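Local coordinates for fructose-bisphosphate aldolase (Slackia heliotrinireducens, PDB 4MOZ), which belongs to the DeoC/LacD family of aldolases, folds as a closed eight-stranded beta/alpha (TIM) barrel and packs with further copies of itself, at residues C[45-50]-C[103-108]; C[204-209]-C[234-239]. All coordinates share one frame; numbering follows the deposited sequence.

Interaction 1. Residues C[45-50]-C[103-108]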
ATOM      1  N   LYS C  45      14.236  24.570  -1.615  1.00 26.65           N
ATOM      2  CA  LYS C  45      15.486  23.815  -1.442  1.00 28.04           C
ATOM      3  C   LYS C  45      15.342  22.357  -1.887  1.00 28.33           C
ATOM      4  O   LYS C  45      16.317  21.742  -2.322  1.00 28.90           O
ATOM      5  CB  LYS C  45      15.985  23.857  -0.001  1.00 27.46           C
ATOM      6  CG  LYS C  45      16.670  25.148   0.399  1.00 28.45           C
ATOM      7  CD  LYS C  45      17.014  25.163   1.882  1.00 29.72           C
ATOM      8  CE  LYS C  45      18.325  24.445   2.166  1.00 27.81           C
ATOM      9  NZ  LYS C  45      19.481  25.126   1.523  1.00 27.73           N
ATOM     10  N   VAL C  46      14.138  21.800  -1.757  1.00 27.03           N
ATOM     11  CA  VAL C  46      13.859  20.481  -2.317  1.00 25.32           C
ATOM     12  C   VAL C  46      13.420  20.629  -3.773  1.00 24.24           C
ATOM     13  O   VAL C  46      13.999  20.001  -4.659  1.00 24.66           O
ATOM     14  CB  VAL C  46      12.802  19.680  -1.516  1.00 24.90           C
ATOM     15  CG1 VAL C  46      12.675  18.274  -2.080  1.00 23.61           C
ATOM     16  CG2 VAL C  46      13.169  19.608  -0.041  1.00 25.33           C
ATOM     17  N   GLU C  47      12.421  21.482  -4.012  1.00 23.21           N
ATOM     18  CA  GLU C  47      11.814  21.644  -5.341  1.00 25.26           C
ATOM     19  C   GLU C  47      12.817  21.887  -6.474  1.00 26.21           C
ATOM     20  O   GLU C  47      12.753  21.229  -7.512  1.00 25.51           O
ATOM     21  CB  GLU C  47      10.747  22.746  -5.330  1.00 26.58           C
ATOM     22  CG  GLU C  47       9.560  22.473  -4.416  1.00 27.44           C
ATOM     23  CD  GLU C  47       8.773  21.234  -4.806  1.00 29.48           C
ATOM     24  OE1 GLU C  47       8.537  21.025  -6.018  1.00 30.63           O
ATOM     25  OE2 GLU C  47       8.379  20.474  -3.894  1.00 29.33           O
ATOM     26  N   HIS C  48      13.732  22.834  -6.279  1.00 26.70           N
ATOM     27  CA  HIS C  48      14.705  23.169  -7.316  1.00 29.54           C
ATOM     28  C   HIS C  48      16.112  22.906  -6.863  1.00 29.19           C
ATOM     29  O   HIS C  48      17.070  23.388  -7.472  1.00 29.70           O
ATOM     30  CB  HIS C  48      14.539  24.621  -7.762  1.00 31.11           C
ATOM     31  CG  HIS C  48      13.160  24.943  -8.278  1.00 35.17           C
ATOM     32  ND1 HIS C  48      12.449  25.993  -7.832  1.00 38.08           N
ATOM     33  CD2 HIS C  48      12.357  24.294  -9.213  1.00 34.88           C
ATOM     34  CE1 HIS C  48      11.258  26.025  -8.457  1.00 37.96           C
ATOM     35  NE2 HIS C  48      11.202  24.984  -9.301  1.00 34.94           N
ATOM     36  N   LEU C  49      16.239  22.126  -5.791  1.00 27.78           N
ATOM     37  CA  LEU C  49      17.533  21.822  -5.179  1.00 29.46           C
ATOM     38  C   LEU C  49      18.253  23.099  -4.747  1.00 30.15           C
ATOM     39  O   LEU C  49      17.660  23.929  -4.054  1.00 35.11           O
ATOM     40  CB  LEU C  49      18.392  20.930  -6.092  1.00 28.99           C
ATOM     41  CG  LEU C  49      17.876  19.498  -6.295  1.00 30.61           C
ATOM     42  CD1 LEU C  49      18.784  18.716  -7.230  1.00 31.09           C
ATOM     43  CD2 LEU C  49      17.716  18.763  -4.968  1.00 29.43           C
ATOM     44  N   ASN C  50      19.509  23.269  -5.146  1.00 27.27           N
ATOM     45  CA  ASN C  50      20.252  24.468  -4.774  1.00 30.00           C
ATOM     46  C   ASN C  50      20.206  25.541  -5.865  1.00 31.73           C
ATOM     47  O   ASN C  50      20.874  26.572  -5.763  1.00 33.66           O
ATOM     48  CB  ASN C  50      21.702  24.119  -4.405  1.00 30.82           C
ATOM     49  CG  ASN C  50      22.293  25.075  -3.381  1.00 29.62           C
ATOM     50  OD1 ASN C  50      21.606  25.511  -2.455  1.00 28.43           O
ATOM     51  ND2 ASN C  50      23.576  25.405  -3.541  1.00 26.74           N
HETATM   52  N   MSE C 103       3.772  19.943   3.549  1.00 24.03           N
HETATM   53  CA  MSE C 103       3.673  18.505   3.820  1.00 24.25           C
HETATM   54  C   MSE C 103       4.319  17.605   2.769  1.00 22.59           C
HETATM   55  O   MSE C 103       4.793  16.519   3.095  1.00 21.73           O
HETATM   56  CB  MSE C 103       2.208  18.098   3.986  1.00 24.36           C
HETATM   57  CG  MSE C 103       1.515  18.768   5.142  1.00 28.84           C
HETATM   58 SE   MSE C 103       2.332  18.348   6.857  1.00 32.40          SE
HETATM   59  CE  MSE C 103       1.857  16.455   6.978  1.00 26.49           C
ATOM     60  N   ASN C 104       4.303  18.032   1.512  1.00 22.50           N
ATOM     61  CA  ASN C 104       4.946  17.258   0.457  1.00 22.03           C
ATOM     62  C   ASN C 104       6.033  18.040  -0.273  1.00 22.64           C
ATOM     63  O   ASN C 104       6.051  19.266  -0.225  1.00 23.47           O
ATOM     64  CB  ASN C 104       3.911  16.654  -0.512  1.00 22.91           C
ATOM     65  CG  ASN C 104       3.157  17.693  -1.331  1.00 24.31           C
ATOM     66  OD1 ASN C 104       3.107  18.882  -0.996  1.00 23.91           O
ATOM     67  ND2 ASN C 104       2.543  17.233  -2.414  1.00 23.58           N
ATOM     68  N   SER C 105       6.950  17.320  -0.913  1.00 21.68           N
ATOM     69  CA  SER C 105       8.005  17.915  -1.727  1.00 23.65           C
ATOM     70  C   SER C 105       8.583  16.877  -2.680  1.00 24.24           C
ATOM     71  O   SER C 105       8.528  15.682  -2.407  1.00 23.96           O
ATOM     72  CB  SER C 105       9.131  18.474  -0.848  1.00 26.70           C
ATOM     73  OG  SER C 105       8.732  19.669  -0.195  1.00 30.65           O
ATOM     74  N   LYS C 106       9.146  17.348  -3.790  1.00 24.87           N
ATOM     75  CA  LYS C 106       9.884  16.505  -4.729  1.00 23.86           C
ATOM     76  C   LYS C 106      11.029  17.325  -5.310  1.00 23.67           C
ATOM     77  O   LYS C 106      11.035  18.551  -5.176  1.00 23.85           O
ATOM     78  CB  LYS C 106       8.965  15.994  -5.845  1.00 23.32           C
ATOM     79  CG  LYS C 106       8.465  17.066  -6.801  1.00 24.35           C
ATOM     80  CD  LYS C 106       7.975  16.450  -8.105  1.00 27.31           C
ATOM     81  CE  LYS C 106       7.709  17.511  -9.160  1.00 27.16           C
ATOM     82  NZ  LYS C 106       8.964  18.034  -9.771  1.00 28.34           N
ATOM     83  N   THR C 107      11.996  16.663  -5.941  1.00 23.80           N
ATOM     84  CA  THR C 107      13.051  17.383  -6.665  1.00 23.67           C
ATOM     85  C   THR C 107      12.636  17.587  -8.123  1.00 24.26           C
ATOM     86  O   THR C 107      11.667  16.982  -8.587  1.00 24.72           O
ATOM     87  CB  THR C 107      14.424  16.672  -6.597  1.00 23.33           C
ATOM     88  OG1 THR C 107      14.440  15.544  -7.486  1.00 24.09           O
ATOM     89  CG2 THR C 107      14.745  16.228  -5.167  1.00 22.24           C
ATOM     90  N   ASN C 108      13.366  18.449  -8.829  1.00 24.14           N
ATOM     91  CA  ASN C 108      13.118  18.708 -10.246  1.00 25.30           C
ATOM     92  C   ASN C 108      14.058  17.922 -11.166  1.00 24.99           C
ATOM     93  O   ASN C 108      14.241  18.286 -12.328  1.00 26.88           O
ATOM     94  CB  ASN C 108      13.211  20.213 -10.548  1.00 24.73           C
ATOM     95  CG  ASN C 108      14.591  20.795 -10.264  1.00 26.05           C
ATOM     96  OD1 ASN C 108      15.381  20.232  -9.502  1.00 29.08           O
ATOM     97  ND2 ASN C 108      14.881  21.942 -10.869  1.00 26.61           N
TER
HETATM   98  O   HOH W   1      10.223  20.206  -8.152  1.00 25.43           O
HETATM   99  O   HOH W   2      17.484  23.294 -10.202  1.00 35.01           O

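Interaction 2. Residues C[204-209]-C[234-239]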
ATOM      1  N   LEU C 204     -11.845  20.083  -2.327  1.00 24.19           N
ATOM      2  CA  LEU C 204     -11.065  19.392  -1.298  1.00 24.15           C
ATOM      3  C   LEU C 204     -11.207  20.073   0.068  1.00 25.01           C
ATOM      4  O   LEU C 204     -10.960  19.454   1.100  1.00 26.38           O
ATOM      5  CB  LEU C 204      -9.588  19.282  -1.705  1.00 22.35           C
ATOM      6  CG  LEU C 204      -9.254  18.478  -2.972  1.00 22.84           C
ATOM      7  CD1 LEU C 204      -7.807  18.691  -3.386  1.00 21.18           C
ATOM      8  CD2 LEU C 204      -9.544  16.989  -2.803  1.00 21.32           C
ATOM      9  N   GLY C 205     -11.607  21.344   0.064  1.00 25.86           N
ATOM     10  CA  GLY C 205     -11.908  22.069   1.299  1.00 26.19           C
ATOM     11  C   GLY C 205     -10.811  22.985   1.803  1.00 27.89           C
ATOM     12  O   GLY C 205     -10.802  23.351   2.983  1.00 29.72           O
ATOM     13  N   ALA C 206      -9.892  23.365   0.915  1.00 26.46           N
ATOM     14  CA  ALA C 206      -8.785  24.254   1.275  1.00 26.58           C
ATOM     15  C   ALA C 206      -9.262  25.635   1.727  1.00 26.75           C
ATOM     16  O   ALA C 206     -10.309  26.121   1.292  1.00 29.34           O
ATOM     17  CB  ALA C 206      -7.808  24.388   0.116  1.00 23.27           C
ATOM     18  N   ASP C 207      -8.488  26.254   2.612  1.00 25.19           N
ATOM     19  CA  ASP C 207      -8.721  27.637   3.001  1.00 25.57           C
ATOM     20  C   ASP C 207      -8.189  28.604   1.949  1.00 26.51           C
ATOM     21  O   ASP C 207      -8.798  29.646   1.685  1.00 27.85           O
ATOM     22  CB  ASP C 207      -8.070  27.905   4.350  1.00 25.79           C
ATOM     23  CG  ASP C 207      -8.650  27.046   5.438  1.00 26.90           C
ATOM     24  OD1 ASP C 207      -9.875  27.141   5.678  1.00 28.51           O
ATOM     25  OD2 ASP C 207      -7.896  26.250   6.027  1.00 26.70           O
ATOM     26  N   PHE C 208      -7.048  28.248   1.360  1.00 24.26           N
ATOM     27  CA  PHE C 208      -6.424  29.029   0.302  1.00 25.28           C
ATOM     28  C   PHE C 208      -5.896  28.118  -0.795  1.00 24.56           C
ATOM     29  O   PHE C 208      -5.536  26.968  -0.534  1.00 26.05           O
ATOM     30  CB  PHE C 208      -5.278  29.890   0.853  1.00 27.95           C
ATOM     31  CG  PHE C 208      -5.728  30.957   1.810  1.00 28.11           C
ATOM     32  CD1 PHE C 208      -6.195  32.180   1.340  1.00 29.47           C
ATOM     33  CD2 PHE C 208      -5.689  30.738   3.184  1.00 27.56           C
ATOM     34  CE1 PHE C 208      -6.620  33.163   2.222  1.00 29.74           C
ATOM     35  CE2 PHE C 208      -6.107  31.718   4.071  1.00 26.39           C
ATOM     36  CZ  PHE C 208      -6.572  32.932   3.589  1.00 27.75           C
ATOM     37  N   VAL C 209      -5.862  28.637  -2.018  1.00 23.71           N
ATOM     38  CA  VAL C 209      -5.300  27.920  -3.154  1.00 24.34           C
ATOM     39  C   VAL C 209      -4.267  28.797  -3.859  1.00 25.11           C
ATOM     40  O   VAL C 209      -4.540  29.957  -4.185  1.00 26.28           O
ATOM     41  CB  VAL C 209      -6.387  27.428  -4.146  1.00 23.96           C
ATOM     42  CG1 VAL C 209      -7.302  28.561  -4.597  1.00 24.50           C
ATOM     43  CG2 VAL C 209      -5.757  26.728  -5.347  1.00 23.74           C
ATOM     44  N   GLY C 234     -14.594  30.138  -5.072  1.00 27.05           N
ATOM     45  CA  GLY C 234     -15.653  30.452  -4.106  1.00 26.73           C
ATOM     46  C   GLY C 234     -15.130  30.927  -2.761  1.00 28.21           C
ATOM     47  O   GLY C 234     -14.392  31.911  -2.688  1.00 29.86           O
ATOM     48  N   ARG C 235     -15.496  30.212  -1.698  1.00 27.14           N
ATOM     49  CA  ARG C 235     -15.060  30.565  -0.344  1.00 27.09           C
ATOM     50  C   ARG C 235     -13.639  30.116   0.008  1.00 27.98           C
ATOM     51  O   ARG C 235     -13.214  30.247   1.156  1.00 33.11           O
ATOM     52  CB  ARG C 235     -16.058  30.059   0.695  1.00 29.02           C
ATOM     53  CG  ARG C 235     -17.319  30.900   0.786  1.00 25.93           C
ATOM     54  CD  ARG C 235     -18.245  30.350   1.846  1.00 26.01           C
ATOM     55  NE  ARG C 235     -19.476  31.127   1.907  1.00 28.41           N
ATOM     56  CZ  ARG C 235     -20.466  30.909   2.766  1.00 29.86           C
ATOM     57  NH1 ARG C 235     -21.543  31.685   2.734  1.00 34.44           N
ATOM     58  NH2 ARG C 235     -20.387  29.923   3.653  1.00 27.40           N
ATOM     59  N   THR C 236     -12.919  29.576  -0.973  1.00 27.45           N
ATOM     60  CA  THR C 236     -11.482  29.323  -0.838  1.00 26.70           C
ATOM     61  C   THR C 236     -10.755  30.530  -1.431  1.00 25.91           C
ATOM     62  O   THR C 236     -10.988  30.895  -2.584  1.00 26.73           O
ATOM     63  CB  THR C 236     -11.055  28.013  -1.551  1.00 25.20           C
ATOM     64  OG1 THR C 236     -11.626  26.891  -0.872  1.00 22.98           O
ATOM     65  CG2 THR C 236      -9.535  27.852  -1.576  1.00 22.87           C
ATOM     66  N   GLY C 237      -9.892  31.155  -0.633  1.00 26.27           N
ATOM     67  CA  GLY C 237      -9.140  32.326  -1.073  1.00 25.20           C
ATOM     68  C   GLY C 237      -8.036  31.947  -2.038  1.00 25.93           C
ATOM     69  O   GLY C 237      -7.258  31.032  -1.772  1.00 27.27           O
ATOM     70  N   LEU C 238      -7.972  32.646  -3.165  1.00 25.29           N
ATOM     71  CA  LEU C 238      -6.961  32.365  -4.173  1.00 25.22           C
ATOM     72  C   LEU C 238      -5.745  33.253  -3.956  1.00 28.02           C
ATOM     73  O   LEU C 238      -5.873  34.467  -3.789  1.00 29.19           O
ATOM     74  CB  LEU C 238      -7.536  32.568  -5.575  1.00 22.63           C
ATOM     75  CG  LEU C 238      -6.606  32.384  -6.778  1.00 24.25           C
ATOM     76  CD1 LEU C 238      -7.416  31.945  -7.988  1.00 23.24           C
ATOM     77  CD2 LEU C 238      -5.806  33.649  -7.078  1.00 22.37           C
ATOM     78  N   VAL C 239      -4.564  32.649  -3.941  1.00 28.19           N
ATOM     79  CA  VAL C 239      -3.336  33.435  -3.911  1.00 28.59           C
ATOM     80  C   VAL C 239      -2.549  33.155  -5.176  1.00 27.90           C
ATOM     81  O   VAL C 239      -2.582  32.047  -5.714  1.00 30.14           O
ATOM     82  CB  VAL C 239      -2.488  33.224  -2.631  1.00 29.11           C
ATOM     83  CG1 VAL C 239      -3.354  33.338  -1.384  1.00 30.37           C
ATOM     84  CG2 VAL C 239      -1.763  31.893  -2.648  1.00 28.90           C
TER
HETATM   85  O   HOH W   3     -10.701  31.077   3.091  1.00 32.54           O

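Interaction 1. Residues C[45-50]-C[103-108]
The carboxylate of Glu47 meets the second segment through both oxygens. OE2 accepts the backbone N-H of Lys106 at 3.2 Å between Glu47 OE2 and Lys106 N. The contact lies in the connections of a TIM barrel. The short helix 44-47 follows strand 37-41. Residues 103-108 belong to the loop after strand 99-102.

The Lys106 N donor sits above the Glu47 carboxylate plane, 45° out of it. OE1 takes a hydrogen from a water, which also donates to Glu47 O and accepts from Lys106 NZ. The water bridges the two groups, whose charged atoms, Glu47 OE1 and Lys106 NZ, stay 4.8 Å apart. The Glu47 chain bends at chi2 (-62°), which turns CD back toward the neighbouring segment. Its side chain crosses that of Lys106 at about a right angle. The Lys106 amine also donates to Thr107 O.

Two CA-H...O contacts join the backbones: Thr107 CA to Val46 O at 3.4 Å, and Glu47 CA to Lys106 O at 3.2 Å. Val46 CG1 packs on Ser105 CB at 3.8 Å. Thr107 OG1 bonds Glu152 of the second subunit, while its CG2 touches Leu49 CD2.

At the far end the His48 ring, whose ND1 bonds Asp52, meets Asn108 at its edge. Ring and amide planes are 65° apart, with His48 CD2 3.8 Å from Asn108 ND2.

Interaction 2. Residues C[204-209]-C[234-239]
Thr236 OG1 donates to Ala206 O, and the 2.6 Å between Thr236 OG1 and Ala206 O is short. The C=O...donor angle is 146°. A chi1 of -67° sets OG1 beside the backbone N of Thr236 and points it at Ala206 O. It also puts CG2, the apolar branch, anti to that N and turned to Val209, where Thr236 CG2 meets Val209 CG1 at 3.8 Å.

Three backbone bonds continue the pairing as a parallel sheet. Gly237 N gives to Asp207 O, Val209 N gives to Gly237 O at 2.8 Å, and Val239 N gives to Val209 O at 2.7 Å between Val239 N and Val209 O. The last is the straightest, with 172° at the hydrogen. Phe208 makes its own backbone bonds to Val173 and Leu175 of strand 172-177, on the other side from Gly237.

Asp207 O also accepts from a water, which donates as well, at longer range, to Arg235 O. Gly237 O receives a CA-H...O contact from Phe208 CA besides its N-H bond. The Asp207 carboxylate is satisfied by Tyr23, Val173 N, His167 and Arg89 of the third subunit, and the Arg235 guanidinium forms a salt bridge with Asp93 of that subunit.

Phe208 CD1 lies 3.8 Å from Gly237 CA and close to Gly237 O. Further on, the same CD1 touches Val239 CG1. Opposite this face Val209 CG1 reaches Leu238 CB at 4.1 Å. The Leu238 side chain packs on Ala198 of helix 191-204 and on Leu226 and Ala229 of helix 222-232.

Gly205 ends helix 191-204 in a Schellman motif, and the chain then enters the sheet. Strand 208-210, helix 222-232 and strand 237-240 form a beta-alpha-beta unit, the repeating element of the TIM barrel.

Overall arrangement
Both contacts belong to one eight-stranded barrel, but they do different work in it. Interaction 2 is buried and joins the neighbouring strands 208-210 and 237-240 directly, mostly by regular backbone hydrogen bonds. Interaction 1 is partly buried and lies farther from the chain centre. It joins the short helix 44-47 to the loop after strand 99-102, so the two contacts share no element. Its cross-segment chemistry relies on one side-chain acceptor, bridging waters and CA-H...O contacts. The centres of interactions 1 and 2 are about 23 Å apart, and they do not touch. Each also borders another copy of the protein: the second subunit at interaction 1, the third at interaction 2.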